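PDB 1HTW: HI0065 from Haemophilus influenzae, which binds ATP and magnesium and is required for forming the threonylcarbamoyl group on adenosine 37 of tRNAs that read codons beginning with adenine. Local coordinates for the adenosine-5'-diphosphate site. Sequence-based numbering; all coordinates share one arbitrary frame.

The adenosine-5'-diphosphate site. Residues 8, 10-11, 14, 41-48, 113, 136, 138. With ADP (adenosine-5'-diphosphate), chain B; MG (magnesium ion), chain C.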
ATOM      1  N   ILE A   8      14.912   4.672  -6.899  1.00 14.25           N
ATOM      2  CA  ILE A   8      14.945   5.065  -5.448  1.00 13.42           C
ATOM      3  C   ILE A   8      16.370   4.733  -4.924  1.00 13.04           C
ATOM      4  O   ILE A   8      16.631   3.594  -4.571  1.00 16.64           O
ATOM      5  CB  ILE A   8      13.954   4.130  -4.747  1.00 14.43           C
ATOM      6  CG1 ILE A   8      12.523   4.353  -5.271  1.00 18.85           C
ATOM      7  CG2 ILE A   8      14.035   4.452  -3.235  1.00 18.48           C
ATOM      8  CD1 ILE A   8      11.968   5.777  -5.112  1.00 18.96           C
ATOM      9  N   ASP A  10      18.168   5.375  -2.313  1.00 18.22           N
ATOM     10  CA  ASP A  10      18.502   5.061  -0.933  1.00 15.93           C
ATOM     11  C   ASP A  10      17.238   5.147  -0.075  1.00 22.51           C
ATOM     12  O   ASP A  10      16.153   5.423  -0.637  1.00 20.87           O
ATOM     13  CB  ASP A  10      19.491   6.150  -0.439  1.00 25.36           C
ATOM     14  CG  ASP A  10      19.089   7.540  -0.844  1.00 42.14           C
ATOM     15  OD1 ASP A  10      17.933   7.981  -0.598  1.00 27.51           O
ATOM     16  OD2 ASP A  10      19.913   8.259  -1.463  1.00 32.95           O
ATOM     17  N   GLU A  11      17.380   4.717   1.165  1.00 22.43           N
ATOM     18  CA  GLU A  11      16.188   4.670   2.022  1.00 25.70           C
ATOM     19  C   GLU A  11      15.512   6.001   2.209  1.00 22.58           C
ATOM     20  O   GLU A  11      14.240   5.972   2.231  1.00 20.99           O
ATOM     21  CB  GLU A  11      16.581   3.997   3.351  1.00 28.08           C
ATOM     22  CG  GLU A  11      15.339   3.793   4.229  1.00 25.17           C
ATOM     23  CD  GLU A  11      15.585   2.851   5.379  1.00 45.16           C
ATOM     24  OE1 GLU A  11      16.502   2.011   5.272  1.00 40.96           O
ATOM     25  OE2 GLU A  11      14.864   2.977   6.396  1.00 49.60           O
ATOM     26  N   MET A  14      13.130   6.425  -0.484  1.00 14.56           N
ATOM     27  CA  MET A  14      11.974   5.551  -0.437  1.00 15.84           C
ATOM     28  C   MET A  14      10.887   6.257   0.450  1.00 19.82           C
ATOM     29  O   MET A  14       9.720   6.161   0.129  1.00 17.26           O
ATOM     30  CB  MET A  14      12.251   4.203   0.218  1.00 15.79           C
ATOM     31  CG  MET A  14      11.119   3.234   0.200  1.00 15.29           C
ATOM     32  SD  MET A  14      10.470   2.722  -1.535  1.00 22.03           S
ATOM     33  CE  MET A  14      11.239   1.012  -1.685  1.00 20.94           C
ATOM     34  N   ASP A  41      10.258  -9.051  -3.220  1.00 20.29           N
ATOM     35  CA  ASP A  41      10.757 -10.108  -2.338  1.00 22.45           C
ATOM     36  C   ASP A  41      10.912  -9.657  -0.905  1.00 25.68           C
ATOM     37  O   ASP A  41      10.956  -8.487  -0.565  1.00 21.08           O
ATOM     38  CB  ASP A  41      12.221 -10.425  -2.832  1.00 28.93           C
ATOM     39  CG  ASP A  41      12.194 -11.173  -4.132  1.00 25.82           C
ATOM     40  OD1 ASP A  41      11.171 -11.660  -4.611  1.00 28.09           O
ATOM     41  OD2 ASP A  41      13.336 -11.295  -4.710  1.00 33.88           O
ATOM     42  N   LEU A  42      11.065 -10.659  -0.023  1.00 19.98           N
ATOM     43  CA  LEU A  42      11.403 -10.300   1.383  1.00 23.27           C
ATOM     44  C   LEU A  42      12.584  -9.395   1.437  1.00 27.87           C
ATOM     45  O   LEU A  42      13.673  -9.635   0.844  1.00 25.73           O
ATOM     46  CB  LEU A  42      11.600 -11.628   2.131  1.00 24.99           C
ATOM     47  CG  LEU A  42      11.715 -11.545   3.649  1.00 34.86           C
ATOM     48  CD1 LEU A  42      10.363 -11.207   4.273  1.00 35.06           C
ATOM     49  CD2 LEU A  42      12.242 -12.872   4.190  1.00 34.56           C
ATOM     50  N   GLY A  43      12.465  -8.243   2.086  1.00 20.20           N
ATOM     51  CA  GLY A  43      13.501  -7.237   2.219  1.00 18.09           C
ATOM     52  C   GLY A  43      13.571  -6.168   1.142  1.00 16.23           C
ATOM     53  O   GLY A  43      14.423  -5.290   1.210  1.00 21.18           O
ATOM     54  N   ALA A  44      12.684  -6.238   0.132  1.00 20.08           N
ATOM     55  CA  ALA A  44      12.638  -5.286  -0.950  1.00 19.06           C
ATOM     56  C   ALA A  44      12.301  -3.864  -0.488  1.00 18.49           C
ATOM     57  O   ALA A  44      12.698  -2.903  -1.076  1.00 19.00           O
ATOM     58  CB  ALA A  44      11.655  -5.719  -2.028  1.00 17.27           C
ATOM     59  N   GLY A  45      11.495  -3.788   0.629  1.00 14.64           N
ATOM     60  CA  GLY A  45      11.211  -2.441   1.162  1.00 16.31           C
ATOM     61  C   GLY A  45       9.661  -2.214   1.207  1.00 13.21           C
ATOM     62  O   GLY A  45       9.359  -0.992   1.250  1.00 16.99           O
ATOM     63  N   LYS A  46       8.856  -3.212   1.186  1.00 15.86           N
ATOM     64  CA  LYS A  46       7.364  -2.995   1.149  1.00 18.08           C
ATOM     65  C   LYS A  46       6.942  -2.305   2.443  1.00 19.44           C
ATOM     66  O   LYS A  46       6.276  -1.253   2.433  1.00 16.33           O
ATOM     67  CB  LYS A  46       6.590  -4.283   0.954  1.00 17.19           C
ATOM     68  CG  LYS A  46       6.883  -5.129  -0.275  1.00 15.82           C
ATOM     69  CD  LYS A  46       6.182  -6.464  -0.329  1.00 17.31           C
ATOM     70  CE  LYS A  46       6.644  -7.477   0.702  1.00 26.71           C
ATOM     71  NZ  LYS A  46       8.116  -7.850   0.537  1.00 19.87           N
ATOM     72  N   THR A  47       7.403  -2.840   3.577  1.00 15.37           N
ATOM     73  CA  THR A  47       7.143  -2.190   4.882  1.00 18.81           C
ATOM     74  C   THR A  47       7.793  -0.901   5.066  1.00 17.92           C
ATOM     75  O   THR A  47       7.225   0.077   5.675  1.00 16.08           O
ATOM     76  CB  THR A  47       7.413  -3.255   5.979  1.00 15.23           C
ATOM     77  OG1 THR A  47       6.559  -4.333   5.816  1.00 17.37           O
ATOM     78  CG2 THR A  47       7.209  -2.580   7.351  1.00 24.55           C
ATOM     79  N   THR A  48       9.020  -0.606   4.538  1.00 15.86           N
ATOM     80  CA  THR A  48       9.636   0.696   4.624  1.00 13.25           C
ATOM     81  C   THR A  48       8.876   1.772   3.777  1.00 13.81           C
ATOM     82  O   THR A  48       8.746   2.877   4.249  1.00 16.51           O
ATOM     83  CB  THR A  48      11.079   0.680   4.078  1.00 15.62           C
ATOM     84  OG1 THR A  48      11.764  -0.205   5.066  1.00 20.45           O
ATOM     85  CG2 THR A  48      11.724   2.013   4.095  1.00 18.27           C
ATOM     86  N   GLU A 113       0.542  -6.265   1.761  1.00 19.76           N
ATOM     87  CA  GLU A 113       1.717  -7.114   1.460  1.00 18.70           C
ATOM     88  C   GLU A 113       1.250  -8.537   1.378  1.00 19.92           C
ATOM     89  O   GLU A 113       0.279  -8.958   2.023  1.00 20.55           O
ATOM     90  CB  GLU A 113       2.796  -6.957   2.544  1.00 14.44           C
ATOM     91  CG  GLU A 113       3.408  -5.572   2.594  1.00 19.11           C
ATOM     92  CD  GLU A 113       4.470  -5.345   3.610  1.00 26.70           C
ATOM     93  OE1 GLU A 113       5.440  -6.168   3.659  1.00 19.71           O
ATOM     94  OE2 GLU A 113       4.445  -4.315   4.305  1.00 23.93           O
ATOM     95  N   ASP A 136      21.541  -1.191  -1.555  1.00 24.80           N
ATOM     96  CA  ASP A 136      20.623  -0.337  -0.800  1.00 29.18           C
ATOM     97  C   ASP A 136      19.814   0.570  -1.741  1.00 26.44           C
ATOM     98  O   ASP A 136      19.259   1.571  -1.285  1.00 28.85           O
ATOM     99  CB  ASP A 136      21.385   0.503   0.211  1.00 25.83           C
ATOM    100  CG  ASP A 136      21.881  -0.320   1.397  1.00 37.75           C
ATOM    101  OD1 ASP A 136      21.427  -1.463   1.580  1.00 34.71           O
ATOM    102  OD2 ASP A 136      22.750   0.208   2.129  1.00 43.18           O
ATOM    103  N   ARG A 138      16.784   0.819  -4.913  1.00 16.80           N
ATOM    104  CA  ARG A 138      15.592   0.155  -5.364  1.00 13.28           C
ATOM    105  C   ARG A 138      15.100   0.807  -6.659  1.00 12.14           C
ATOM    106  O   ARG A 138      15.497   1.890  -7.027  1.00 16.39           O
ATOM    107  CB  ARG A 138      14.422   0.249  -4.299  1.00 18.37           C
ATOM    108  CG  ARG A 138      14.803  -0.282  -2.927  1.00 19.00           C
ATOM    109  CD  ARG A 138      14.948  -1.747  -2.790  1.00 21.82           C
ATOM    110  NE  ARG A 138      15.174  -2.228  -1.409  1.00 26.32           N
ATOM    111  CZ  ARG A 138      16.393  -2.395  -0.903  1.00 29.84           C
ATOM    112  NH1 ARG A 138      17.482  -2.176  -1.649  1.00 23.54           N
ATOM    113  NH2 ARG A 138      16.566  -2.922   0.315  1.00 25.72           N
TER
HETATM  114  PB  ADP B 560       9.768  -5.957   3.033  1.00 19.45           P
HETATM  115  O1B ADP B 560       8.515  -5.491   3.783  1.00 18.98           O
HETATM  116  O2B ADP B 560       9.603  -5.932   1.573  1.00 20.16           O
HETATM  117  O3B ADP B 560      10.119  -7.409   3.576  1.00 26.45           O
HETATM  118  PA  ADP B 560      11.266  -4.141   4.724  1.00 20.91           P
HETATM  119  O1A ADP B 560      10.855  -4.743   6.029  1.00 25.00           O
HETATM  120  O2A ADP B 560      10.800  -2.759   4.481  1.00 19.97           O
HETATM  121  O3A ADP B 560      10.952  -5.102   3.508  1.00 15.72           O
HETATM  122  O5' ADP B 560      12.870  -4.129   4.723  1.00 24.82           O
HETATM  123  C5' ADP B 560      13.667  -3.308   3.910  1.00 15.63           C
HETATM  124  C4' ADP B 560      15.098  -3.310   4.513  1.00 24.85           C
HETATM  125  O4' ADP B 560      16.004  -2.778   3.550  1.00 24.46           O
HETATM  126  C3' ADP B 560      15.215  -2.474   5.768  1.00 27.78           C
HETATM  127  O3' ADP B 560      16.070  -3.143   6.748  1.00 31.52           O
HETATM  128  C2' ADP B 560      15.759  -1.176   5.204  1.00 24.74           C
HETATM  129  O2' ADP B 560      16.407  -0.348   6.150  1.00 31.93           O
HETATM  130  C1' ADP B 560      16.644  -1.655   4.032  1.00 21.52           C
HETATM  131  N9  ADP B 560      16.773  -0.679   2.979  1.00 33.39           N
HETATM  132  C8  ADP B 560      17.938  -0.247   2.410  1.00 33.51           C
HETATM  133  N7  ADP B 560      17.846   0.561   1.412  1.00 32.82           N
HETATM  134  C5  ADP B 560      16.535   0.708   1.288  1.00 28.71           C
HETATM  135  C6  ADP B 560      15.876   1.429   0.321  1.00 23.30           C
HETATM  136  N6  ADP B 560      16.450   2.103  -0.666  1.00 19.99           N
HETATM  137  N1  ADP B 560      14.519   1.306   0.350  1.00 20.27           N
HETATM  138  C2  ADP B 560      13.922   0.551   1.287  1.00 19.75           C
HETATM  139  N3  ADP B 560      14.478  -0.226   2.241  1.00 23.88           N
HETATM  140  C4  ADP B 560      15.820  -0.043   2.181  1.00 25.84           C
HETATM  141 MG    MG C 561       7.123  -6.191   5.033  1.00 22.59          MG
HETATM  142  O   HOH W   1       7.673  -8.127   4.344  1.00 23.47           O
HETATM  143  O   HOH W   2       8.619  -6.330   6.629  1.00 24.39           O
HETATM  144  O   HOH W   3       5.747  -7.186   6.546  1.00 27.95           O
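The adenine of ADP lies between the guanidinium of Arg138 on one face and the backbone and CB of Glu11 on the other. Arg138 makes a cation-pi contact, its CZ 3.9 Å from the centroid of the six-membered ring, while NH2 lies over the five-membered ring. At the guanidinium edge, NE donates in plane to Ala44 O, fixing the rotation of the group and tying it to the phosphate loop. Met14, bent at chi2 and chi3, brings CB, CG and CE to the N1–C2 rim, and Thr48 CG2 approaches C2. The exocyclic amine N6 donates to Asp136 O at 2.9 Å, from above the carbonyl plane. Glu11, with CG anti to the backbone N (chi1 -174°) and its chain extended, runs on from over the base face to the ribose, where OE1 accepts from the 2'-hydroxyl O2' at 2.5 Å, met from above the carboxylate plane.

Residues 40-47 form the P-loop (Walker A motif). Three donors, Gly45 N, Lys46 N and Lys46 NZ, grip beta-phosphate O2B; Lys46 NZ, 2.6 Å from ADP O2B, is also its salt-bridge partner. Gly43 N binds O3B and Thr47 N binds O1B, whereas Thr48 holds alpha-phosphate O2A through both N and OG1.

Magnesium is near octahedral, bound by beta-phosphate O1B, Glu113 OE1, three waters and Thr47 OG1, the last at 2.1 Å. Thr47 OG1 also donates to the syn lone pair of Glu113 OE2 at 2.6 Å, orienting both metal ligands. Waters 1 and 2 link the ion to O3B and O1A. This is the ATP and magnesium site of TsaE, captured with ADP.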